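Local coordinates for protein Polyphosphate:AMP phosphotransferase (Pseudomonas aeruginosa PAO1, PDB 3CZP) that transfers phosphate from inorganic polyphosphate to AMP to make ADP in a magnesium-dependent reaction, and also phosphorylates GMP less efficiently, at residues 257-262 against 448-453; 267-272 against 475-480; 306-311 against 411-416; 315-320 against 360-365; 407-412 against 468-473. All coordinates share one frame; numbering follows the deposited sequence.

Contact 1: residues 257-262 against 448-453; sequences DNRGLL and QYVDAV
Arg259 lies across one flank of helix 446-460, and its side chain serves two kinds of neighbour in turn. Arg259 CB already touches Val450 CG1, at 3.4 Å. CG is then tucked over the backbone, flanked by both N and C (chi1 59°), and a bend at chi3 (70°) turns the guanidinium back onto the helix. Arg259 NE makes a long ionic contact with Asp257 OD1 (3.7 Å) and also lies near Asp451 OD1. Arg259 NH1 is gripped far more tightly, its salt bridge to Asp451 OD1 measuring 2.6 Å. That oxygen sits over a face of the guanidinium, with the two planes 71° apart, so the pair is not a flat, two-pronged one. Arg259 NH2, finally, lies 3.1 Å from Val450 CG1. Further along the helix, Leu262 CD2 meets Val453 CG1 at 3.7 Å, and both side chains continue onto Trp410 of the sheet. The like charges of Asp257 and Asp451 would be expected to repel, and Arg259 probably offsets this. The arrangement is a surface salt-bridge network laid over an apolar helix-to-helix seam.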
# COMPACT_ATOMS: atom_id res chain seq x y z
N ASP A 257 28.61 12.33 -28.49
CA ASP A 257 28.85 10.89 -28.42
C ASP A 257 29.28 10.44 -27.00
O ASP A 257 30.44 10.57 -26.62
CB ASP A 257 29.91 10.49 -29.45
CG ASP A 257 29.97 8.99 -29.67
OD1 ASP A 257 28.89 8.36 -29.67
OD2 ASP A 257 31.09 8.44 -29.85
N ASN A 258 28.32 9.88 -26.26
CA ASN A 258 28.53 9.44 -24.87
C ASN A 258 29.08 7.99 -24.66
O ASN A 258 29.22 7.54 -23.51
CB ASN A 258 27.22 9.61 -24.09
CG ASN A 258 27.25 10.79 -23.13
OD1 ASN A 258 28.16 10.90 -22.31
ND2 ASN A 258 26.26 11.67 -23.23
N ARG A 259 29.44 7.30 -25.74
CA ARG A 259 29.89 5.89 -25.66
C ARG A 259 31.37 5.68 -25.27
O ARG A 259 31.77 4.54 -25.00
CB ARG A 259 29.57 5.13 -26.96
CG ARG A 259 30.19 5.69 -28.23
CD ARG A 259 30.03 4.75 -29.45
NE ARG A 259 28.64 4.66 -29.92
CZ ARG A 259 27.82 3.61 -29.77
NH1 ARG A 259 26.58 3.67 -30.25
NH2 ARG A 259 28.21 2.50 -29.15
N GLY A 260 32.16 6.76 -25.23
CA GLY A 260 33.56 6.71 -24.77
C GLY A 260 33.73 6.41 -23.28
O GLY A 260 34.81 6.00 -22.87
N LEU A 261 32.68 6.62 -22.48
CA LEU A 261 32.66 6.24 -21.05
C LEU A 261 32.65 4.72 -20.91
O LEU A 261 33.22 4.17 -19.96
CB LEU A 261 31.43 6.81 -20.31
CG LEU A 261 31.04 8.31 -20.32
CD1 LEU A 261 29.61 8.55 -19.73
CD2 LEU A 261 32.10 9.22 -19.63
N LEU A 262 31.98 4.05 -21.85
CA LEU A 262 31.86 2.60 -21.87
C LEU A 262 32.96 1.96 -22.71
O LEU A 262 33.49 0.90 -22.34
CB LEU A 262 30.48 2.17 -22.42
CG LEU A 262 29.20 2.54 -21.57
CD1 LEU A 262 27.98 1.96 -22.35
CD2 LEU A 262 29.23 1.89 -20.07
N GLN A 448 22.38 0.49 -29.17
CA GLN A 448 21.33 1.36 -28.57
C GLN A 448 21.47 1.41 -27.05
O GLN A 448 21.18 2.44 -26.42
CB GLN A 448 19.91 0.91 -28.93
CG GLN A 448 19.49 1.08 -30.42
CD GLN A 448 18.06 0.55 -30.71
OE1 GLN A 448 17.89 -0.55 -31.22
NE2 GLN A 448 17.04 1.33 -30.37
N TYR A 449 21.88 0.30 -26.43
CA TYR A 449 22.12 0.36 -24.98
C TYR A 449 23.40 1.11 -24.67
O TYR A 449 23.48 1.78 -23.65
CB TYR A 449 22.07 -1.02 -24.31
CG TYR A 449 20.65 -1.51 -24.10
CD1 TYR A 449 19.95 -2.18 -25.12
CD2 TYR A 449 19.98 -1.26 -22.89
CE1 TYR A 449 18.62 -2.61 -24.93
CE2 TYR A 449 18.67 -1.67 -22.70
CZ TYR A 449 17.99 -2.34 -23.70
OH TYR A 449 16.68 -2.73 -23.47
N VAL A 450 24.40 1.04 -25.54
CA VAL A 450 25.65 1.75 -25.32
C VAL A 450 25.37 3.26 -25.32
O VAL A 450 25.73 3.99 -24.36
CB VAL A 450 26.75 1.38 -26.36
CG1 VAL A 450 28.03 2.18 -26.11
CG2 VAL A 450 27.08 -0.11 -26.31
N ASP A 451 24.65 3.71 -26.34
CA ASP A 451 24.29 5.13 -26.44
C ASP A 451 23.47 5.57 -25.24
O ASP A 451 23.71 6.63 -24.68
CB ASP A 451 23.50 5.44 -27.70
CG ASP A 451 24.36 5.44 -28.92
OD1 ASP A 451 25.60 5.61 -28.83
OD2 ASP A 451 23.76 5.26 -30.00
N ALA A 452 22.52 4.74 -24.84
CA ALA A 452 21.63 5.03 -23.71
C ALA A 452 22.29 4.99 -22.32
O ALA A 452 22.00 5.82 -21.43
CB ALA A 452 20.42 4.08 -23.78
N VAL A 453 23.17 4.02 -22.12
CA VAL A 453 23.95 3.94 -20.86
C VAL A 453 24.89 5.14 -20.77
O VAL A 453 24.99 5.78 -19.73
CB VAL A 453 24.73 2.59 -20.73
CG1 VAL A 453 25.65 2.55 -19.49
CG2 VAL A 453 23.70 1.48 -20.67

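Contact 2: residues 267-272 against 475-480; sequences LGQYLD and KRFARV
Arg476, in the first turn of helix 475-496, meets the incoming loop with its aliphatic part. Its chain is extended from CG to NE, and Arg476 CD comes within 3.4 Å of Leu271 O. Arg476 CB faces Leu271 CB at 4.0 Å. Next in sequence, Phe477 sends its ring off anti to the backbone N (chi1 175°), out along the loop. Gln269 CB rests over one face of the Phe477 ring, 4.0 Å from the centroid and 17° off the normal, a CH-pi contact. The Gln269 amide then runs on past the rim, OE1 standing 3.5 Å from Phe477 CZ, and its NE2 is hydrogen-bonded to Asp266 O. Nearer the backbone, Phe477 CB packs on Tyr270 CA at 3.8 Å. One turn further on, Val480 CG2 receives the tip of Leu271, CD1, at 3.6 Å. Asp474 OD2 accepts from both Leu271 N and Phe477 N, tying loop to helix start. Leu271 and Val480 share Gln279 of helix 273-292 as a neighbour, whereas Phe477 leans on Glu471 of edge strand 467-471.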
# COMPACT_ATOMS: atom_id res chain seq x y z
N LEU A 267 37.77 -4.06 -19.64
CA LEU A 267 36.98 -5.24 -19.33
C LEU A 267 37.84 -6.50 -19.27
O LEU A 267 37.31 -7.60 -19.09
CB LEU A 267 35.89 -5.42 -20.37
CG LEU A 267 34.84 -4.33 -20.57
CD1 LEU A 267 33.85 -4.81 -21.59
CD2 LEU A 267 34.15 -3.98 -19.27
N GLY A 268 39.16 -6.33 -19.42
CA GLY A 268 40.14 -7.41 -19.27
C GLY A 268 40.52 -7.68 -17.81
O GLY A 268 41.28 -8.59 -17.55
N GLN A 269 39.97 -6.93 -16.86
CA GLN A 269 40.36 -7.12 -15.44
C GLN A 269 39.70 -8.33 -14.77
O GLN A 269 38.58 -8.70 -15.11
CB GLN A 269 40.01 -5.88 -14.63
CG GLN A 269 40.74 -4.63 -15.06
CD GLN A 269 40.15 -3.43 -14.39
OE1 GLN A 269 40.65 -2.99 -13.36
NE2 GLN A 269 39.05 -2.93 -14.94
N TYR A 270 40.42 -8.91 -13.80
CA TYR A 270 39.96 -10.10 -13.07
C TYR A 270 40.63 -10.33 -11.70
O TYR A 270 41.57 -9.65 -11.32
CB TYR A 270 40.15 -11.35 -13.94
CG TYR A 270 41.59 -11.73 -14.18
CD1 TYR A 270 42.20 -12.73 -13.43
CD2 TYR A 270 42.34 -11.08 -15.16
CE1 TYR A 270 43.52 -13.09 -13.65
CE2 TYR A 270 43.68 -11.43 -15.38
CZ TYR A 270 44.25 -12.44 -14.63
OH TYR A 270 45.55 -12.79 -14.84
N LEU A 271 40.09 -11.30 -10.96
CA LEU A 271 40.60 -11.72 -9.67
C LEU A 271 40.84 -13.23 -9.69
O LEU A 271 39.97 -14.02 -10.12
CB LEU A 271 39.61 -11.37 -8.55
CG LEU A 271 39.70 -9.99 -7.90
CD1 LEU A 271 38.64 -9.81 -6.77
CD2 LEU A 271 41.14 -9.75 -7.38
N ASP A 272 42.04 -13.62 -9.26
CA ASP A 272 42.38 -15.02 -9.02
C ASP A 272 41.52 -15.64 -7.93
O ASP A 272 41.09 -14.95 -7.00
CB ASP A 272 43.85 -15.15 -8.61
CG ASP A 272 44.77 -15.02 -9.77
OD1 ASP A 272 44.31 -15.26 -10.91
OD2 ASP A 272 45.97 -14.70 -9.54
N LYS A 475 33.28 -12.46 -13.11
CA LYS A 475 32.35 -12.43 -11.97
C LYS A 475 33.03 -12.11 -10.64
O LYS A 475 32.45 -11.42 -9.79
CB LYS A 475 31.57 -13.75 -11.86
CG LYS A 475 30.29 -13.81 -12.73
CD LYS A 475 30.04 -15.26 -13.30
CE LYS A 475 28.72 -15.35 -14.06
NZ LYS A 475 28.25 -16.75 -14.20
N ARG A 476 34.24 -12.62 -10.45
CA ARG A 476 34.92 -12.50 -9.18
C ARG A 476 35.28 -11.05 -8.90
O ARG A 476 35.06 -10.53 -7.80
CB ARG A 476 36.16 -13.38 -9.18
CG ARG A 476 35.87 -14.86 -9.28
CD ARG A 476 37.15 -15.65 -9.17
NE ARG A 476 36.86 -17.05 -8.90
CZ ARG A 476 37.13 -18.07 -9.70
NH1 ARG A 476 37.77 -17.90 -10.86
NH2 ARG A 476 36.81 -19.29 -9.31
N PHE A 477 35.83 -10.40 -9.93
CA PHE A 477 36.25 -8.98 -9.87
C PHE A 477 35.01 -8.13 -9.63
O PHE A 477 34.96 -7.30 -8.70
CB PHE A 477 36.97 -8.60 -11.19
CG PHE A 477 37.34 -7.14 -11.31
CD1 PHE A 477 38.60 -6.70 -10.91
CD2 PHE A 477 36.43 -6.21 -11.79
CE1 PHE A 477 38.96 -5.37 -11.01
CE2 PHE A 477 36.78 -4.85 -11.88
CZ PHE A 477 38.05 -4.43 -11.48
N ALA A 478 33.99 -8.37 -10.46
CA ALA A 478 32.68 -7.69 -10.35
C ALA A 478 32.09 -7.78 -8.93
O ALA A 478 31.70 -6.75 -8.34
CB ALA A 478 31.70 -8.26 -11.40
N ARG A 479 32.02 -8.99 -8.37
CA ARG A 479 31.45 -9.14 -7.03
C ARG A 479 32.15 -8.31 -5.95
O ARG A 479 31.49 -7.66 -5.12
CB ARG A 479 31.38 -10.60 -6.62
CG ARG A 479 30.35 -11.44 -7.40
CD ARG A 479 30.72 -12.91 -7.28
NE ARG A 479 29.83 -13.74 -8.09
CZ ARG A 479 30.02 -15.06 -8.27
NH1 ARG A 479 31.02 -15.68 -7.67
NH2 ARG A 479 29.18 -15.76 -9.03
N VAL A 480 33.47 -8.36 -5.93
CA VAL A 480 34.26 -7.67 -4.91
C VAL A 480 34.13 -6.16 -5.08
O VAL A 480 33.98 -5.44 -4.12
CB VAL A 480 35.75 -8.14 -4.93
CG1 VAL A 480 36.56 -7.33 -3.96
CG2 VAL A 480 35.80 -9.67 -4.63

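Contact 3: residues 306-311 against 411-416; sequences EGNDAA and LAIDKQ
Strand 300-307 ends beside strand 404-412 in a parallel pairing of Gly307 with Leu411, and several side chains pack round the turn that follows. Leu411 N gives Glu306 O a nearly straight bond of 2.8 Å (170° at the hydrogen), approaching in the carbonyl plane on a lone pair. The next rung, Asn308 N to Leu411 O, is weak at 3.4 Å, so the pairing loosens as the chain leaves the sheet. Gly307, having no side chain, lets its CA lie 3.3 Å from Leu411 O. A type II turn then runs from Asn308 to Ala311. Ile413 packs against one side of it. With CG1 wedged between the two backbone branches (chi1 64°) and the chain beyond extended, Ile413 CD1 reaches 3.5 Å from Asp309 O and also touches Ala311 CA. The other branch, Ile413 CG2, meets Ala311 CB at 4.2 Å. Asn308 holds CG anti to its carbonyl carbon (chi1 -67°), which leaves Asn308 CB 4.0 Å from Ile413 CG1 and the amide beside the Ile413 backbone. Ala311 CB packs against Leu411 CB at 3.9 Å. A glycerol, probably from the crystallisation liquor, is hydrogen-bonded to Ala310 N, and Arg421 binds Ala310 O. Sequence and place, a glycine-led loop after the central strand, are consistent with 307-311 opening the Walker A P-loop, as in the P-loop NTPase clan to which PPK2 belongs, which would bind phosphate.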
# COMPACT_ATOMS: atom_id res chain seq x y z
N GLU A 306 21.85 -2.32 -12.51
CA GLU A 306 21.54 -2.42 -13.90
C GLU A 306 22.73 -3.08 -14.61
O GLU A 306 23.84 -3.18 -14.05
CB GLU A 306 21.28 -1.03 -14.51
CG GLU A 306 20.19 -0.14 -13.87
CD GLU A 306 18.73 -0.55 -14.15
OE1 GLU A 306 18.49 -1.41 -15.00
OE2 GLU A 306 17.80 0.01 -13.48
N GLY A 307 22.48 -3.59 -15.82
CA GLY A 307 23.58 -4.03 -16.70
C GLY A 307 23.04 -4.79 -17.86
O GLY A 307 21.85 -5.08 -17.93
N ASN A 308 23.94 -5.17 -18.76
CA ASN A 308 23.60 -6.02 -19.87
C ASN A 308 22.95 -7.35 -19.40
O ASN A 308 23.14 -7.79 -18.28
CB ASN A 308 24.90 -6.31 -20.67
CG ASN A 308 25.46 -5.06 -21.36
OD1 ASN A 308 24.80 -4.44 -22.23
ND2 ASN A 308 26.71 -4.69 -21.00
N ASP A 309 22.19 -7.97 -20.27
CA ASP A 309 21.65 -9.28 -19.98
C ASP A 309 22.80 -10.25 -19.76
O ASP A 309 23.85 -10.15 -20.40
CB ASP A 309 20.76 -9.75 -21.12
CG ASP A 309 19.44 -9.01 -21.19
OD1 ASP A 309 18.93 -8.50 -20.17
OD2 ASP A 309 18.87 -8.95 -22.29
N ALA A 310 22.62 -11.14 -18.79
CA ALA A 310 23.67 -12.10 -18.41
C ALA A 310 24.91 -11.46 -17.79
O ALA A 310 25.91 -12.12 -17.64
CB ALA A 310 24.06 -12.99 -19.63
N ALA A 311 24.83 -10.18 -17.42
CA ALA A 311 25.99 -9.47 -16.85
C ALA A 311 26.34 -9.98 -15.46
O ALA A 311 27.45 -9.80 -14.97
CB ALA A 311 25.76 -7.93 -16.81
N LEU A 411 26.63 -2.98 -14.54
CA LEU A 411 27.52 -4.11 -14.78
C LEU A 411 27.71 -4.26 -16.29
O LEU A 411 26.77 -4.57 -17.03
CB LEU A 411 27.01 -5.42 -14.16
CG LEU A 411 27.46 -5.69 -12.71
CD1 LEU A 411 27.06 -4.59 -11.76
CD2 LEU A 411 26.88 -7.07 -12.26
N ALA A 412 28.95 -4.06 -16.71
CA ALA A 412 29.29 -4.04 -18.13
C ALA A 412 29.98 -5.35 -18.54
O ALA A 412 30.92 -5.78 -17.88
CB ALA A 412 30.15 -2.81 -18.45
N ILE A 413 29.50 -5.97 -19.62
CA ILE A 413 30.18 -7.10 -20.23
C ILE A 413 30.24 -6.84 -21.73
O ILE A 413 29.49 -5.98 -22.24
CB ILE A 413 29.50 -8.50 -19.96
CG1 ILE A 413 28.11 -8.61 -20.56
CG2 ILE A 413 29.50 -8.90 -18.46
CD1 ILE A 413 27.36 -9.95 -20.16
N ASP A 414 31.12 -7.55 -22.45
CA ASP A 414 31.15 -7.41 -23.91
C ASP A 414 30.23 -8.42 -24.59
O ASP A 414 29.64 -9.29 -23.91
CB ASP A 414 32.57 -7.39 -24.48
CG ASP A 414 33.36 -8.64 -24.14
OD1 ASP A 414 32.74 -9.72 -24.11
OD2 ASP A 414 34.60 -8.53 -23.91
N LYS A 415 30.04 -8.25 -25.90
CA LYS A 415 29.06 -9.06 -26.66
C LYS A 415 29.45 -10.52 -26.67
O LYS A 415 28.61 -11.41 -26.64
CB LYS A 415 28.99 -8.60 -28.14
CG LYS A 415 28.60 -7.15 -28.40
CD LYS A 415 28.60 -6.88 -29.92
CE LYS A 415 28.81 -5.41 -30.29
NZ LYS A 415 28.95 -5.28 -31.80
N GLN A 416 30.77 -10.72 -26.73
CA GLN A 416 31.41 -12.02 -26.81
C GLN A 416 31.20 -12.78 -25.50
O GLN A 416 30.86 -13.96 -25.53
CB GLN A 416 32.92 -11.85 -27.11
CG GLN A 416 33.32 -11.35 -28.57
CD GLN A 416 33.29 -9.81 -28.74
OE1 GLN A 416 32.85 -9.09 -27.85
NE2 GLN A 416 33.76 -9.32 -29.86

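Contact 4: residues 315-320 against 360-365; sequences GAIRRV and FTIFDR
Helix 315-320 runs almost antiparallel to strand 360-364, their directions 169° apart and their axes 10.5 Å from each other, the spacing of a helix laid on a sheet. Ile317 and Val320, one turn apart, point at the strand and meet every second residue of it. Ile317 has CG1 beside the backbone N (chi1 -79°) and an extended end, so that CD1 slides past Ile362 in the opposite direction and touches its CG2 at 3.9 Å. Ile317 CD1 also reaches Asp364 CB, at 3.8 Å, crossing that side chain at about a right angle. Val320 works through CG1, which comes up to the edge of the Phe360 ring, near its plane, 3.7 Å from CE2 and 3.8 Å from CZ. Val320 CG1 is also 4.2 Å from Ile362 CD1. Asp364 holds its carboxylate anti to the backbone N (chi1 -174°), and its OD2 forms a salt bridge with Arg70 of the second subunit; Lys313 makes a long, weak ion pair with OD1. The layer is therefore wholly apolar at the Phe360 end and becomes ionic at Asp364, where a methyl packs against the aliphatic stem of the acid and its charge is met from across the dimer.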
# COMPACT_ATOMS: atom_id res chain seq x y z
N GLY A 315 24.02 -12.69 -9.25
CA GLY A 315 25.17 -13.19 -8.54
C GLY A 315 25.82 -12.14 -7.68
O GLY A 315 26.14 -12.43 -6.52
N ALA A 316 26.04 -10.94 -8.23
CA ALA A 316 26.59 -9.82 -7.42
C ALA A 316 25.69 -9.50 -6.25
O ALA A 316 26.16 -9.24 -5.14
CB ALA A 316 26.87 -8.55 -8.26
N ILE A 317 24.39 -9.50 -6.48
CA ILE A 317 23.44 -9.16 -5.43
C ILE A 317 23.52 -10.19 -4.30
O ILE A 317 23.46 -9.84 -3.12
CB ILE A 317 21.98 -9.11 -5.99
CG1 ILE A 317 21.71 -7.82 -6.71
CG2 ILE A 317 20.93 -9.32 -4.93
CD1 ILE A 317 20.38 -7.77 -7.36
N ARG A 318 23.66 -11.46 -4.64
CA ARG A 318 23.64 -12.47 -3.59
C ARG A 318 24.92 -12.47 -2.74
O ARG A 318 24.88 -12.87 -1.58
CB ARG A 318 23.38 -13.87 -4.13
CG ARG A 318 22.53 -14.75 -3.14
CD ARG A 318 22.88 -16.21 -3.23
NE ARG A 318 24.23 -16.48 -2.75
CZ ARG A 318 24.92 -17.59 -3.00
NH1 ARG A 318 24.41 -18.57 -3.75
NH2 ARG A 318 26.14 -17.73 -2.52
N ARG A 319 26.05 -12.07 -3.31
CA ARG A 319 27.29 -11.97 -2.51
C ARG A 319 27.19 -10.79 -1.48
O ARG A 319 27.86 -10.80 -0.43
CB ARG A 319 28.52 -11.85 -3.39
CG ARG A 319 28.85 -13.08 -4.29
CD ARG A 319 28.58 -14.37 -3.58
NE ARG A 319 28.65 -15.54 -4.45
CZ ARG A 319 27.72 -15.92 -5.32
NH1 ARG A 319 26.59 -15.24 -5.47
NH2 ARG A 319 27.92 -17.01 -6.04
N VAL A 320 26.36 -9.80 -1.79
CA VAL A 320 26.03 -8.74 -0.80
C VAL A 320 25.11 -9.33 0.27
O VAL A 320 25.36 -9.16 1.46
CB VAL A 320 25.34 -7.53 -1.50
CG1 VAL A 320 24.79 -6.48 -0.46
CG2 VAL A 320 26.30 -6.92 -2.50
N PHE A 360 17.83 -1.41 4.27
CA PHE A 360 18.69 -1.56 3.08
C PHE A 360 17.85 -2.15 1.97
O PHE A 360 17.33 -3.22 2.13
CB PHE A 360 19.87 -2.49 3.45
CG PHE A 360 20.87 -2.78 2.32
CD1 PHE A 360 20.87 -2.08 1.09
CD2 PHE A 360 21.80 -3.77 2.52
CE1 PHE A 360 21.79 -2.38 0.10
CE2 PHE A 360 22.72 -4.10 1.52
CZ PHE A 360 22.73 -3.41 0.31
N THR A 361 17.62 -1.43 0.89
CA THR A 361 16.78 -1.92 -0.21
C THR A 361 17.68 -2.05 -1.42
O THR A 361 18.48 -1.17 -1.72
CB THR A 361 15.60 -1.02 -0.55
OG1 THR A 361 14.78 -0.85 0.60
CG2 THR A 361 14.79 -1.60 -1.74
N ILE A 362 17.58 -3.19 -2.07
CA ILE A 362 18.33 -3.47 -3.27
C ILE A 362 17.29 -3.54 -4.44
O ILE A 362 16.27 -4.28 -4.36
CB ILE A 362 19.01 -4.82 -3.12
CG1 ILE A 362 19.98 -4.86 -1.91
CG2 ILE A 362 19.70 -5.21 -4.44
CD1 ILE A 362 20.82 -6.17 -1.85
N PHE A 363 17.59 -2.80 -5.52
CA PHE A 363 16.76 -2.71 -6.67
C PHE A 363 17.45 -3.47 -7.79
O PHE A 363 18.49 -3.07 -8.31
CB PHE A 363 16.50 -1.26 -7.06
CG PHE A 363 15.55 -0.53 -6.15
CD1 PHE A 363 14.18 -0.66 -6.32
CD2 PHE A 363 16.02 0.24 -5.08
CE1 PHE A 363 13.28 -0.02 -5.47
CE2 PHE A 363 15.13 0.92 -4.23
CZ PHE A 363 13.76 0.79 -4.43
N ASP A 364 16.88 -4.60 -8.13
CA ASP A 364 17.31 -5.34 -9.28
C ASP A 364 16.52 -4.82 -10.47
O ASP A 364 15.37 -5.19 -10.70
CB ASP A 364 17.09 -6.82 -9.05
CG ASP A 364 17.66 -7.68 -10.18
OD1 ASP A 364 18.27 -7.15 -11.15
OD2 ASP A 364 17.49 -8.90 -10.09
N ARG A 365 17.19 -3.94 -11.22
CA ARG A 365 16.55 -3.00 -12.14
C ARG A 365 15.78 -1.97 -11.34
O ARG A 365 15.56 -2.16 -10.15
CB ARG A 365 15.68 -3.70 -13.17
CG ARG A 365 16.40 -4.80 -13.86
CD ARG A 365 15.50 -5.54 -14.77
NE ARG A 365 15.33 -4.80 -16.02
CZ ARG A 365 14.94 -5.35 -17.17
NH1 ARG A 365 14.70 -6.66 -17.24
NH2 ARG A 365 14.81 -4.59 -18.27

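Contact 5: residues 407-412 against 468-473; sequences VKFWLA and TLVEAN
Backbone bonds come first: strands 407-412 and 468-471 run parallel, their axes 4.7 Å apart, with a five-rung ladder between them. Thr468 N to Lys408 O, Trp410 N to Thr468 O and Val470 N to Trp410 O succeed one another, the last 2.8 Å long with its donor above the carbonyl plane. Ala412 N to Val470 O is the straightest rung (173° at the hydrogen), and Ala472 N to Ala412 O carries the pairing past the strand end. A water extends it the other way, taking a bond from Lys408 N and lying 2.7 Å from Thr468 OG1. Among apolar contacts, Val470 lies alongside Leu411 and touches two neighbours, its CG2 3.6 Å from Phe409 CD1 and its CB 3.7 Å from Leu411 CD1. Ala472 CB closes this row 3.9 Å from Leu411 CB. On the other face, Leu469 CD2 meets Trp410 CB at 3.9 Å. Backbone bonds thus join the strands, apolar side chains pack on both faces, and charges find outside partners, Lys408 NZ in Thr460 O and Glu396, Glu471 in Lys481.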
# COMPACT_ATOMS: atom_id res chain seq x y z
N VAL A 407 23.77 3.98 -3.92
CA VAL A 407 24.84 3.39 -4.71
C VAL A 407 24.22 2.82 -6.00
O VAL A 407 23.17 2.20 -5.93
CB VAL A 407 25.59 2.34 -3.86
CG1 VAL A 407 26.78 1.84 -4.60
CG2 VAL A 407 26.11 3.04 -2.51
N LYS A 408 24.85 3.05 -7.16
CA LYS A 408 24.29 2.66 -8.46
C LYS A 408 25.32 1.92 -9.32
O LYS A 408 26.40 2.43 -9.59
CB LYS A 408 23.86 3.93 -9.22
CG LYS A 408 22.69 4.70 -8.62
CD LYS A 408 22.26 5.85 -9.52
CE LYS A 408 23.24 7.01 -9.55
NZ LYS A 408 22.70 8.30 -10.23
N PHE A 409 24.98 0.72 -9.78
CA PHE A 409 25.91 -0.13 -10.52
C PHE A 409 25.42 -0.39 -11.95
O PHE A 409 24.28 -0.80 -12.16
CB PHE A 409 26.08 -1.50 -9.79
CG PHE A 409 26.69 -1.40 -8.38
CD1 PHE A 409 28.04 -1.11 -8.20
CD2 PHE A 409 25.90 -1.58 -7.27
CE1 PHE A 409 28.57 -1.00 -6.96
CE2 PHE A 409 26.46 -1.50 -6.01
CZ PHE A 409 27.78 -1.21 -5.86
N TRP A 410 26.30 -0.19 -12.92
CA TRP A 410 26.09 -0.67 -14.25
C TRP A 410 27.11 -1.75 -14.46
O TRP A 410 28.29 -1.47 -14.51
CB TRP A 410 26.30 0.42 -15.32
CG TRP A 410 26.20 -0.17 -16.66
CD1 TRP A 410 27.25 -0.58 -17.47
CD2 TRP A 410 25.00 -0.58 -17.33
NE1 TRP A 410 26.74 -1.19 -18.62
CE2 TRP A 410 25.38 -1.20 -18.56
CE3 TRP A 410 23.64 -0.50 -17.00
CZ2 TRP A 410 24.45 -1.70 -19.46
CZ3 TRP A 410 22.71 -1.01 -17.92
CH2 TRP A 410 23.11 -1.61 -19.12
N LEU A 411 26.63 -2.98 -14.54
CA LEU A 411 27.52 -4.11 -14.78
C LEU A 411 27.71 -4.26 -16.29
O LEU A 411 26.77 -4.57 -17.03
CB LEU A 411 27.01 -5.42 -14.16
CG LEU A 411 27.46 -5.69 -12.71
CD1 LEU A 411 27.06 -4.59 -11.76
CD2 LEU A 411 26.88 -7.07 -12.26
N ALA A 412 28.95 -4.06 -16.71
CA ALA A 412 29.29 -4.04 -18.13
C ALA A 412 29.98 -5.35 -18.54
O ALA A 412 30.92 -5.78 -17.88
CB ALA A 412 30.15 -2.81 -18.45
N THR A 468 28.61 3.82 -10.76
CA THR A 468 29.80 2.96 -10.74
C THR A 468 29.66 1.98 -11.85
O THR A 468 28.72 1.22 -11.87
CB THR A 468 29.91 2.15 -9.43
OG1 THR A 468 29.79 3.05 -8.33
CG2 THR A 468 31.27 1.33 -9.34
N LEU A 469 30.59 2.06 -12.79
CA LEU A 469 30.64 1.13 -13.87
C LEU A 469 31.47 -0.09 -13.40
O LEU A 469 32.65 0.05 -13.06
CB LEU A 469 31.24 1.81 -15.15
CG LEU A 469 30.61 3.16 -15.56
CD1 LEU A 469 31.43 3.89 -16.62
CD2 LEU A 469 29.11 3.04 -15.98
N VAL A 470 30.84 -1.26 -13.39
CA VAL A 470 31.50 -2.48 -12.94
C VAL A 470 31.94 -3.29 -14.17
O VAL A 470 31.14 -3.63 -15.01
CB VAL A 470 30.57 -3.30 -12.01
CG1 VAL A 470 31.31 -4.54 -11.48
CG2 VAL A 470 30.04 -2.42 -10.86
N GLU A 471 33.23 -3.51 -14.30
CA GLU A 471 33.80 -4.35 -15.38
C GLU A 471 33.45 -5.79 -15.00
O GLU A 471 33.99 -6.33 -14.03
CB GLU A 471 35.32 -4.19 -15.45
CG GLU A 471 35.85 -2.80 -15.80
CD GLU A 471 35.88 -1.82 -14.62
OE1 GLU A 471 35.37 -2.13 -13.51
OE2 GLU A 471 36.39 -0.72 -14.82
N ALA A 472 32.49 -6.38 -15.70
CA ALA A 472 31.79 -7.57 -15.19
C ALA A 472 32.04 -8.86 -15.95
O ALA A 472 31.50 -9.91 -15.59
CB ALA A 472 30.28 -7.26 -15.11
N ASN A 473 32.93 -8.83 -16.94
CA ASN A 473 33.31 -10.04 -17.66
C ASN A 473 33.82 -11.17 -16.74
O ASN A 473 33.65 -12.33 -17.06
CB ASN A 473 34.42 -9.75 -18.70
CG ASN A 473 33.90 -9.22 -20.03
OD1 ASN A 473 32.73 -8.92 -20.16
ND2 ASN A 473 34.82 -9.08 -21.03
O HOH W 1 27.79 4.39 -7.04

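In the fold
All five contacts gather round the parallel sheet of the second PPK2 repeat. Contacts 4 and 5 are buried: contact 5 joins two strands through backbone bonds, whereas contact 4 lays a helix on the sheet with side chains alone. Contact 3 is partly buried at the end of the sheet, where the pairing gives way to a turn, and shares Leu411 and Ala412 with contact 5. Contacts 1 and 2 lie at the surface, their centres about 22 Å apart; there arginine chains mix with apolar ones, ionic in 1 but aliphatic in 2. Both surface contacts rest on contact 5, contact 1 through Trp410 and Leu469, contact 2 through the end of strand 467-471.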